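Local coordinates for protein BIFUNCTIONAL PROTEIN Proline utilization A (PutA) (PDB 5UX5) that catalyses the two-step oxidation of proline to glutamate with a flavin-dependent proline dehydrogenase and an NAD-dependent aldehyde dehydrogenase in one chain, at residues 500-505 and 655-660; 687-692 and 908-913; 632-637 and 642-647. All coordinates share one frame; numbering follows the deposited sequence.

Interaction 1 (500-505 and 655-660); sequences EEVDKT and GRRLMS. With NAD (nicotinamide-adenine-dinucleotide), chain F.
Asp503 and Arg657 form a salt bridge between two helices of the Rossmann-type NAD-binding domain. The helices run in roughly the same direction, with segment axes 29° apart and 9.3 Å at closest approach. The carboxylate of Asp503 stands nearly perpendicular to the guanidinium plane of Arg657 (88°). Arg657 grips it side-on, using NE and NH2. Both nitrogens converge on one oxygen on its syn side: Arg657 NH2 lies 2.9 Å and Arg657 NE 3.0 Å from Asp503 OD1, and the bonds are bent. The OD2 links are longer and weak. The Arg657 chain leaves with CG anti to the backbone N and then bends at chi2 (56°), which turns the guanidinium toward the Asp503 helix. Beside this polar pair lies a buried apolar contact. Val502 points at the other helix and crosses the Leu658 side chain at about a right angle. Its CG1 lies 3.8 Å from Leu658 CA and 3.9 Å from Leu658 CB. Leu658 also touches Val589 of strand 580-591. The helix 653-659 carries part of the NAD pocket. Gly655, which has no side chain, lies against the adenine: its CA is 3.5 Å from NAD C2A. Met659 reaches the same ring, with CE 3.8 Å from NAD N3A.

Interaction 2 (687-692 and 908-913); sequences NIHAET and AQLGTW
In the Rossmann-type sheet of the aldehyde dehydrogenase module, His689 on strand 687-691 meets Gln909 and Leu910 in the turn that leads into strand 911-915. The two backbones stay well apart, with His689 CA and Gln909 CA 8.7 Å from each other, so side chains make the contact. The His689 ring and the Gln909 side chain slide past each other in opposite directions. The ring and amide planes are inclined by 32°, and the amide nitrogen approaches the ring obliquely. Gln909 NE2 is 3.1 Å from His689 ND1 and 3.5 Å from His689 CE1. The angle is too poor for a hydrogen bond, and the pair is no more than a close approach. Gln909 is extended beyond CG, which carries the amide out to the imidazole. Closer to the backbone, Gln909 CB touches His689 CE1 at 3.8 Å. The other end of the amide is held outside the pair, where OE1 accepts from the backbone N of Ala899. Leu910 starts out facing away from the strand, but its CD2 swings back to 4.1 Å from His689 CD2. Leu910 is the centre of an inverse gamma turn, with a weak bond from Gly911 N to Gln909 O. Its side chain also packs on Ala607, Ser608 and Ala611 of helix 599-611. Trp913 NE1 bridges the wider bend by donating to Ala908 O at 3.1 Å, the acceptor oxygen lying in the ring plane. Strand 687-691 runs parallel to strand 666-670, and the contact joins it to the start of strand 911-915, within the Rossmann-type sheet of the aldehyde dehydrogenase fold.

Interaction 3 (632-637 and 642-647); sequences TALRKA and DLVQLM
Arg635 NH2 donates to the backbone O of Val644 at 2.8 Å, a nearly straight bond (165°) within a beta-alpha-beta crossover of the Rossmann-type fold. The unit is strand 614-618, helix 624-636 and strand 644-646. The helix runs roughly antiparallel to the strand, with segment axes 10.5 Å apart at closest approach and Leu634 CA 8.5 Å from Val644 CA. The oxygen sits at the edge of the guanidinium, close to its plane, while the donor is tilted from the carbonyl plane of Val644. NH1 adds a weak bond to the same oxygen at 3.3 Å. The amide of Gln645 lies further off, with OE1 4.1 Å from Arg635 NH2, and makes no bond with it. The second contact is apolar: Leu634 and Val644 both point into the interface, and Leu634 CD1 lies 4.4 Å from Val644 CG1. The Arg635 chain bends at chi2 (-73°), which brings the guanidinium across to the strand. Further out, Leu634 packs on Leu602 and Phe606, and Val644 on Val605, all from helix 599-611. The strand is fixed in its sheet by Ala615 and Leu617, whose backbones bond to Leu643, Gln645 and Met647. The arginine ties helix, connection and strand together, because NH1 has its stronger partner in the short connection, the backbone O of Ile639.

Overall arrangement
All three contacts lie in the aldehyde dehydrogenase part of the chain, on the same side of its centre. Interactions 1 and 3 have centres 18 Å apart and touch directly. Helix 499-511 brings Thr505 CG2 within 3.6 Å of both Gln645 CG and Met647 SD, and Val502 CA within 3.7 Å of Met647 CE. Strand 644-646 is followed in the chain by helix 653-659, which reaches the NAD adenine. Interaction 2 stands apart: its nearest atoms are about 7 Å from interaction 1 and about 11 Å from interaction 3. It shares its sheet with interaction 3, and the His689 side chain lies about 13 Å from NAD.

Interaction 1 (500-505 and 655-660)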
loop_
_atom_site.group_PDB
_atom_site.type_symbol
_atom_site.label_atom_id
_atom_site.label_comp_id
_atom_site.label_asym_id
_atom_site.label_seq_id
_atom_site.Cartn_x
_atom_site.Cartn_y
_atom_site.Cartn_z
ATOM N N GLU A 500 29.504 16.395 -29.935
ATOM C CA GLU A 500 30.650 15.514 -30.124
ATOM C C GLU A 500 30.972 14.736 -28.864
ATOM O O GLU A 500 31.630 13.696 -28.940
ATOM C CB GLU A 500 31.862 16.298 -30.621
ATOM C CG GLU A 500 32.001 16.267 -32.151
ATOM C CD GLU A 500 32.595 17.550 -32.748
ATOM O OE1 GLU A 500 32.303 17.844 -33.933
ATOM O OE2 GLU A 500 33.349 18.264 -32.041
ATOM N N GLU A 501 30.556 15.222 -27.703
ATOM C CA GLU A 501 30.699 14.402 -26.515
ATOM C C GLU A 501 29.643 13.296 -26.473
ATOM O O GLU A 501 29.919 12.190 -25.991
ATOM C CB GLU A 501 30.616 15.266 -25.268
ATOM C CG GLU A 501 31.154 14.562 -24.051
ATOM C CD GLU A 501 30.796 15.267 -22.760
ATOM O OE1 GLU A 501 30.475 14.540 -21.802
ATOM O OE2 GLU A 501 30.825 16.524 -22.700
ATOM N N VAL A 502 28.431 13.565 -26.966
ATOM C CA VAL A 502 27.443 12.498 -27.056
ATOM C C VAL A 502 27.948 11.419 -27.995
ATOM O O VAL A 502 27.859 10.220 -27.705
ATOM C CB VAL A 502 26.077 13.042 -27.513
ATOM C CG1 VAL A 502 25.106 11.872 -27.707
ATOM C CG2 VAL A 502 25.527 13.990 -26.489
ATOM N N ASP A 503 28.494 11.835 -29.135
ATOM C CA ASP A 503 29.026 10.876 -30.088
ATOM C C ASP A 503 30.190 10.094 -29.486
ATOM O O ASP A 503 30.267 8.872 -29.639
ATOM C CB ASP A 503 29.405 11.595 -31.379
ATOM C CG ASP A 503 28.180 11.903 -32.250
ATOM O OD1 ASP A 503 27.168 11.185 -32.079
ATOM O OD2 ASP A 503 28.223 12.825 -33.115
ATOM N N LYS A 504 31.106 10.773 -28.798
ATOM C CA LYS A 504 32.247 10.063 -28.228
ATOM C C LYS A 504 31.787 9.030 -27.202
ATOM O O LYS A 504 32.240 7.879 -27.210
ATOM C CB LYS A 504 33.230 11.060 -27.606
ATOM N N THR A 505 30.863 9.421 -26.324
ATOM C CA THR A 505 30.387 8.536 -25.266
ATOM C C THR A 505 29.580 7.360 -25.807
ATOM O O THR A 505 29.748 6.229 -25.341
ATOM C CB THR A 505 29.571 9.355 -24.280
ATOM O OG1 THR A 505 30.446 10.283 -23.617
ATOM C CG2 THR A 505 28.911 8.460 -23.259
ATOM N N GLY A 655 20.898 16.753 -26.362
ATOM C CA GLY A 655 19.829 15.824 -26.029
ATOM C C GLY A 655 19.195 15.218 -27.265
ATOM O O GLY A 655 18.983 14.007 -27.341
ATOM N N ARG A 656 18.898 16.053 -28.260
ATOM C CA ARG A 656 18.312 15.557 -29.495
ATOM C C ARG A 656 19.265 14.599 -30.195
ATOM O O ARG A 656 18.854 13.556 -30.719
ATOM C CB ARG A 656 17.968 16.737 -30.410
ATOM C CG ARG A 656 17.640 16.313 -31.812
ATOM C CD ARG A 656 16.894 17.379 -32.582
ATOM N NE ARG A 656 16.408 16.842 -33.856
ATOM C CZ ARG A 656 15.766 17.567 -34.762
ATOM N NH1 ARG A 656 15.539 18.856 -34.548
ATOM N NH2 ARG A 656 15.334 16.998 -35.873
ATOM N N ARG A 657 20.551 14.921 -30.175
ATOM C CA ARG A 657 21.545 14.030 -30.746
ATOM C C ARG A 657 21.560 12.699 -30.002
ATOM O O ARG A 657 21.728 11.640 -30.615
ATOM C CB ARG A 657 22.908 14.721 -30.720
ATOM C CG ARG A 657 24.049 13.948 -31.284
ATOM C CD ARG A 657 23.765 13.533 -32.715
ATOM N NE ARG A 657 24.847 12.694 -33.222
ATOM C CZ ARG A 657 24.751 11.880 -34.267
ATOM N NH1 ARG A 657 23.614 11.770 -34.940
ATOM N NH2 ARG A 657 25.806 11.170 -34.630
ATOM N N LEU A 658 21.370 12.721 -28.682
ATOM C CA LEU A 658 21.325 11.452 -27.964
ATOM C C LEU A 658 20.071 10.654 -28.318
ATOM O O LEU A 658 20.150 9.454 -28.589
ATOM C CB LEU A 658 21.418 11.672 -26.458
ATOM C CG LEU A 658 21.302 10.383 -25.637
ATOM C CD1 LEU A 658 22.304 9.382 -26.131
ATOM C CD2 LEU A 658 21.586 10.666 -24.218
ATOM N N MET A 659 18.900 11.292 -28.330
ATOM C CA MET A 659 17.683 10.520 -28.554
ATOM C C MET A 659 17.549 10.071 -29.997
ATOM O O MET A 659 16.876 9.072 -30.260
ATOM C CB MET A 659 16.435 11.304 -28.172
ATOM C CG MET A 659 16.405 11.744 -26.750
ATOM S SD MET A 659 16.782 10.449 -25.567
ATOM C CE MET A 659 16.816 11.433 -24.047
ATOM N N SER A 660 18.109 10.817 -30.948
ATOM C CA SER A 660 17.998 10.440 -32.354
ATOM C C SER A 660 19.183 9.614 -32.835
ATOM O O SER A 660 19.286 9.335 -34.036
ATOM C CB SER A 660 17.852 11.679 -33.248
ATOM O OG SER A 660 19.082 12.386 -33.382
HETATM P PA NAD F . 9.052 15.100 -20.394
HETATM O O1A NAD F . 8.039 14.136 -21.103
HETATM O O2A NAD F . 9.105 16.469 -21.151
HETATM O O5B NAD F . 10.500 14.490 -20.442
HETATM C C5B NAD F . 10.885 13.350 -19.712
HETATM C C4B NAD F . 12.347 13.012 -20.002
HETATM O O4B NAD F . 12.718 13.192 -21.373
HETATM C C3B NAD F . 13.280 13.815 -19.149
HETATM O O3B NAD F . 14.442 13.119 -18.868
HETATM C C2B NAD F . 13.485 14.948 -20.072
HETATM O O2B NAD F . 14.502 15.815 -19.710
HETATM C C1B NAD F . 13.676 14.236 -21.371
HETATM N N9A NAD F . 13.525 15.120 -22.521
HETATM C C8A NAD F . 12.391 15.817 -22.894
HETATM N N7A NAD F . 12.641 16.532 -24.011
HETATM C C5A NAD F . 13.968 16.326 -24.420
HETATM C C6A NAD F . 14.757 16.774 -25.475
HETATM N N6A NAD F . 14.264 17.690 -26.474
HETATM N N1A NAD F . 16.029 16.351 -25.573
HETATM C C2A NAD F . 16.570 15.498 -24.666
HETATM N N3A NAD F . 15.828 15.033 -23.624
HETATM C C4A NAD F . 14.544 15.423 -23.477
HETATM O O3 NAD F . 8.571 15.196 -18.870
HETATM P PN NAD F . 8.579 16.463 -17.878
HETATM O O1N NAD F . 8.964 17.778 -18.526
HETATM O O2N NAD F . 9.674 16.241 -16.876
HETATM O O5D NAD F . 7.104 16.512 -17.236
HETATM C C5D NAD F . 6.008 16.669 -18.126
HETATM C C4D NAD F . 4.690 15.994 -17.734
HETATM O O4D NAD F . 4.724 14.590 -17.643
HETATM C C3D NAD F . 4.068 16.388 -16.440
HETATM O O3D NAD F . 3.658 17.704 -16.368
HETATM C C2D NAD F . 2.897 15.489 -16.508
HETATM O O2D NAD F . 1.831 16.166 -17.073
HETATM C C1D NAD F . 3.382 14.304 -17.313
#

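Interaction 2 (687-692 and 908-913)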
loop_
_atom_site.group_PDB
_atom_site.type_symbol
_atom_site.label_atom_id
_atom_site.label_comp_id
_atom_site.label_asym_id
_atom_site.label_seq_id
_atom_site.Cartn_x
_atom_site.Cartn_y
_atom_site.Cartn_z
ATOM N N ASN A 687 12.719 2.084 -32.178
ATOM C CA ASN A 687 12.115 1.352 -31.081
ATOM C C ASN A 687 12.005 2.258 -29.857
ATOM O O ASN A 687 13.017 2.716 -29.310
ATOM C CB ASN A 687 12.984 0.151 -30.755
ATOM C CG ASN A 687 13.013 -0.816 -31.843
ATOM O OD1 ASN A 687 11.974 -1.207 -32.350
ATOM N ND2 ASN A 687 14.206 -1.180 -32.270
ATOM N N ILE A 688 10.785 2.479 -29.395
ATOM C CA ILE A 688 10.563 3.272 -28.206
ATOM C C ILE A 688 9.519 2.554 -27.378
ATOM O O ILE A 688 8.502 2.111 -27.911
ATOM C CB ILE A 688 10.107 4.696 -28.565
ATOM C CG1 ILE A 688 9.930 5.516 -27.270
ATOM C CG2 ILE A 688 8.871 4.635 -29.496
ATOM C CD1 ILE A 688 9.897 7.013 -27.475
ATOM N N HIS A 689 9.762 2.442 -26.081
ATOM C CA HIS A 689 8.795 1.895 -25.132
ATOM C C HIS A 689 8.504 2.968 -24.092
ATOM O O HIS A 689 9.368 3.286 -23.273
ATOM C CB HIS A 689 9.376 0.660 -24.489
ATOM C CG HIS A 689 9.917 -0.297 -25.482
ATOM N ND1 HIS A 689 9.142 -1.285 -26.046
ATOM C CD2 HIS A 689 11.132 -0.384 -26.066
ATOM C CE1 HIS A 689 9.873 -1.970 -26.902
ATOM N NE2 HIS A 689 11.084 -1.442 -26.940
ATOM N N ALA A 690 7.309 3.553 -24.138
ATOM C CA ALA A 690 7.019 4.749 -23.353
ATOM C C ALA A 690 5.796 4.559 -22.469
ATOM O O ALA A 690 4.758 4.060 -22.919
ATOM C CB ALA A 690 6.821 5.960 -24.259
ATOM N N GLU A 691 5.932 4.958 -21.212
ATOM C CA GLU A 691 4.829 5.068 -20.267
ATOM C C GLU A 691 4.541 6.560 -20.115
ATOM O O GLU A 691 5.457 7.344 -19.848
ATOM C CB GLU A 691 5.195 4.389 -18.944
ATOM N N THR A 692 3.297 6.970 -20.373
ATOM C CA THR A 692 2.975 8.382 -20.648
ATOM C C THR A 692 1.695 8.840 -19.942
ATOM O O THR A 692 0.766 9.342 -20.571
ATOM C CB THR A 692 2.824 8.645 -22.153
ATOM O OG1 THR A 692 1.763 7.842 -22.699
ATOM C CG2 THR A 692 4.102 8.349 -22.915
ATOM N N ALA A 908 12.311 -9.018 -22.429
ATOM C CA ALA A 908 12.295 -9.629 -23.754
ATOM C C ALA A 908 11.999 -8.651 -24.899
ATOM O O ALA A 908 12.202 -9.023 -26.061
ATOM C CB ALA A 908 11.276 -10.770 -23.781
ATOM N N GLN A 909 11.531 -7.424 -24.620
ATOM C CA GLN A 909 11.347 -6.432 -25.677
ATOM C C GLN A 909 12.652 -5.799 -26.118
ATOM O O GLN A 909 12.695 -5.182 -27.191
ATOM C CB GLN A 909 10.410 -5.312 -25.247
ATOM C CG GLN A 909 9.026 -5.733 -24.895
ATOM C CD GLN A 909 8.115 -4.563 -24.577
ATOM O OE1 GLN A 909 6.912 -4.605 -24.851
ATOM N NE2 GLN A 909 8.679 -3.520 -23.982
ATOM N N LEU A 910 13.696 -5.887 -25.304
ATOM C CA LEU A 910 14.900 -5.103 -25.569
ATOM C C LEU A 910 15.846 -5.859 -26.495
ATOM O O LEU A 910 17.046 -6.012 -26.268
ATOM C CB LEU A 910 15.572 -4.708 -24.256
ATOM C CG LEU A 910 14.661 -3.790 -23.408
ATOM C CD1 LEU A 910 15.365 -3.256 -22.202
ATOM C CD2 LEU A 910 14.068 -2.624 -24.250
ATOM N N GLY A 911 15.266 -6.325 -27.587
ATOM C CA GLY A 911 16.026 -7.073 -28.565
ATOM C C GLY A 911 15.112 -7.532 -29.670
ATOM O O GLY A 911 14.041 -6.963 -29.892
ATOM N N THR A 912 15.533 -8.587 -30.349
ATOM C CA THR A 912 14.757 -9.127 -31.454
ATOM C C THR A 912 14.742 -10.637 -31.346
ATOM O O THR A 912 15.700 -11.228 -30.853
ATOM C CB THR A 912 15.343 -8.701 -32.790
ATOM O OG1 THR A 912 16.764 -8.887 -32.763
ATOM C CG2 THR A 912 15.019 -7.227 -33.056
ATOM N N TRP A 913 13.651 -11.253 -31.804
ATOM C CA TRP A 913 13.479 -12.700 -31.756
ATOM C C TRP A 913 13.428 -13.286 -33.162
ATOM O O TRP A 913 12.937 -12.653 -34.104
ATOM C CB TRP A 913 12.200 -13.090 -30.999
ATOM C CG TRP A 913 12.256 -12.816 -29.526
ATOM C CD1 TRP A 913 12.043 -11.627 -28.910
ATOM C CD2 TRP A 913 12.567 -13.755 -28.482
ATOM N NE1 TRP A 913 12.188 -11.755 -27.546
ATOM C CE2 TRP A 913 12.515 -13.051 -27.257
ATOM C CE3 TRP A 913 12.897 -15.117 -28.467
ATOM C CZ2 TRP A 913 12.788 -13.659 -26.029
ATOM C CZ3 TRP A 913 13.150 -15.724 -27.246
ATOM C CH2 TRP A 913 13.095 -14.998 -26.047
#

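Interaction 3 (632-637 and 642-647)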
loop_
_atom_site.group_PDB
_atom_site.type_symbol
_atom_site.label_atom_id
_atom_site.label_comp_id
_atom_site.label_asym_id
_atom_site.label_seq_id
_atom_site.Cartn_x
_atom_site.Cartn_y
_atom_site.Cartn_z
ATOM N N THR A 632 25.986 5.697 -7.561
ATOM C CA THR A 632 27.088 5.206 -6.735
ATOM C C THR A 632 26.865 3.754 -6.317
ATOM O O THR A 632 27.839 3.024 -6.113
ATOM C CB THR A 632 27.321 6.103 -5.493
ATOM O OG1 THR A 632 26.212 6.037 -4.586
ATOM C CG2 THR A 632 27.512 7.530 -5.879
ATOM N N ALA A 633 25.601 3.306 -6.224
ATOM C CA ALA A 633 25.335 1.903 -5.915
ATOM C C ALA A 633 25.721 0.995 -7.082
ATOM O O ALA A 633 26.366 -0.039 -6.885
ATOM C CB ALA A 633 23.866 1.710 -5.564
ATOM N N LEU A 634 25.332 1.369 -8.311
ATOM C CA LEU A 634 25.704 0.581 -9.480
ATOM C C LEU A 634 27.211 0.448 -9.558
ATOM O O LEU A 634 27.741 -0.621 -9.903
ATOM C CB LEU A 634 25.165 1.225 -10.763
ATOM C CG LEU A 634 23.659 1.470 -10.840
ATOM C CD1 LEU A 634 23.128 1.700 -12.251
ATOM C CD2 LEU A 634 22.999 0.274 -10.238
ATOM N N ARG A 635 27.921 1.531 -9.238
ATOM C CA ARG A 635 29.374 1.499 -9.309
ATOM C C ARG A 635 29.945 0.592 -8.225
ATOM O O ARG A 635 30.788 -0.269 -8.509
ATOM C CB ARG A 635 29.933 2.917 -9.241
ATOM C CG ARG A 635 29.413 3.818 -10.363
ATOM C CD ARG A 635 30.063 3.417 -11.657
ATOM N NE ARG A 635 29.769 4.304 -12.779
ATOM C CZ ARG A 635 29.131 3.941 -13.886
ATOM N NH1 ARG A 635 28.690 2.707 -14.034
ATOM N NH2 ARG A 635 28.941 4.811 -14.853
ATOM N N LYS A 636 29.451 0.713 -6.991
ATOM C CA LYS A 636 29.901 -0.211 -5.952
ATOM C C LYS A 636 29.637 -1.650 -6.358
ATOM O O LYS A 636 30.436 -2.536 -6.033
ATOM C CB LYS A 636 29.243 0.102 -4.604
ATOM C CG LYS A 636 30.173 0.823 -3.628
ATOM C CD LYS A 636 29.421 1.581 -2.509
ATOM C CE LYS A 636 30.042 2.981 -2.221
ATOM N NZ LYS A 636 31.552 3.041 -2.334
ATOM N N ALA A 637 28.565 -1.887 -7.121
ATOM C CA ALA A 637 28.173 -3.235 -7.517
ATOM C C ALA A 637 29.038 -3.827 -8.617
ATOM O O ALA A 637 28.932 -5.029 -8.875
ATOM C CB ALA A 637 26.716 -3.251 -7.977
ATOM N N ASP A 642 31.918 1.129 -18.588
ATOM C CA ASP A 642 31.790 0.332 -19.806
ATOM C C ASP A 642 30.440 -0.359 -19.920
ATOM O O ASP A 642 30.196 -1.065 -20.906
ATOM C CB ASP A 642 32.908 -0.705 -19.872
ATOM C CG ASP A 642 33.102 -1.444 -18.553
ATOM O OD1 ASP A 642 32.465 -1.054 -17.544
ATOM O OD2 ASP A 642 33.905 -2.408 -18.529
ATOM N N LEU A 643 29.556 -0.167 -18.954
ATOM C CA LEU A 643 28.273 -0.850 -18.921
ATOM C C LEU A 643 27.102 0.109 -18.894
ATOM O O LEU A 643 26.148 -0.043 -19.661
ATOM C CB LEU A 643 28.202 -1.738 -17.681
ATOM C CG LEU A 643 28.240 -3.244 -17.850
ATOM C CD1 LEU A 643 27.913 -3.775 -16.492
ATOM C CD2 LEU A 643 27.221 -3.691 -18.872
ATOM N N VAL A 644 27.137 1.068 -17.982
ATOM C CA VAL A 644 26.104 2.071 -17.809
ATOM C C VAL A 644 26.765 3.431 -17.769
ATOM O O VAL A 644 27.801 3.601 -17.123
ATOM C CB VAL A 644 25.308 1.819 -16.522
ATOM C CG1 VAL A 644 24.511 3.052 -16.163
ATOM C CG2 VAL A 644 24.419 0.601 -16.724
ATOM N N GLN A 645 26.179 4.395 -18.470
ATOM C CA GLN A 645 26.739 5.733 -18.569
ATOM C C GLN A 645 25.640 6.752 -18.278
ATOM O O GLN A 645 24.541 6.655 -18.832
ATOM C CB GLN A 645 27.365 5.921 -19.946
ATOM C CG GLN A 645 28.345 7.053 -20.045
ATOM C CD GLN A 645 29.644 6.785 -19.327
ATOM O OE1 GLN A 645 29.768 7.073 -18.132
ATOM N NE2 GLN A 645 30.628 6.265 -20.049
ATOM N N LEU A 646 25.910 7.668 -17.346
ATOM C CA LEU A 646 24.960 8.691 -16.916
ATOM C C LEU A 646 25.275 9.969 -17.674
ATOM O O LEU A 646 26.391 10.483 -17.569
ATOM C CB LEU A 646 25.075 8.927 -15.412
ATOM C CG LEU A 646 24.214 9.940 -14.640
ATOM C CD1 LEU A 646 22.747 9.685 -14.759
ATOM C CD2 LEU A 646 24.603 9.884 -13.185
ATOM N N MET A 647 24.318 10.462 -18.460
ATOM C CA MET A 647 24.558 11.593 -19.354
ATOM C C MET A 647 23.527 12.686 -19.082
ATOM O O MET A 647 22.368 12.573 -19.503
ATOM C CB MET A 647 24.515 11.172 -20.830
ATOM C CG MET A 647 25.569 10.168 -21.291
ATOM S SD MET A 647 25.650 9.944 -23.122
ATOM C CE MET A 647 26.105 11.590 -23.705
#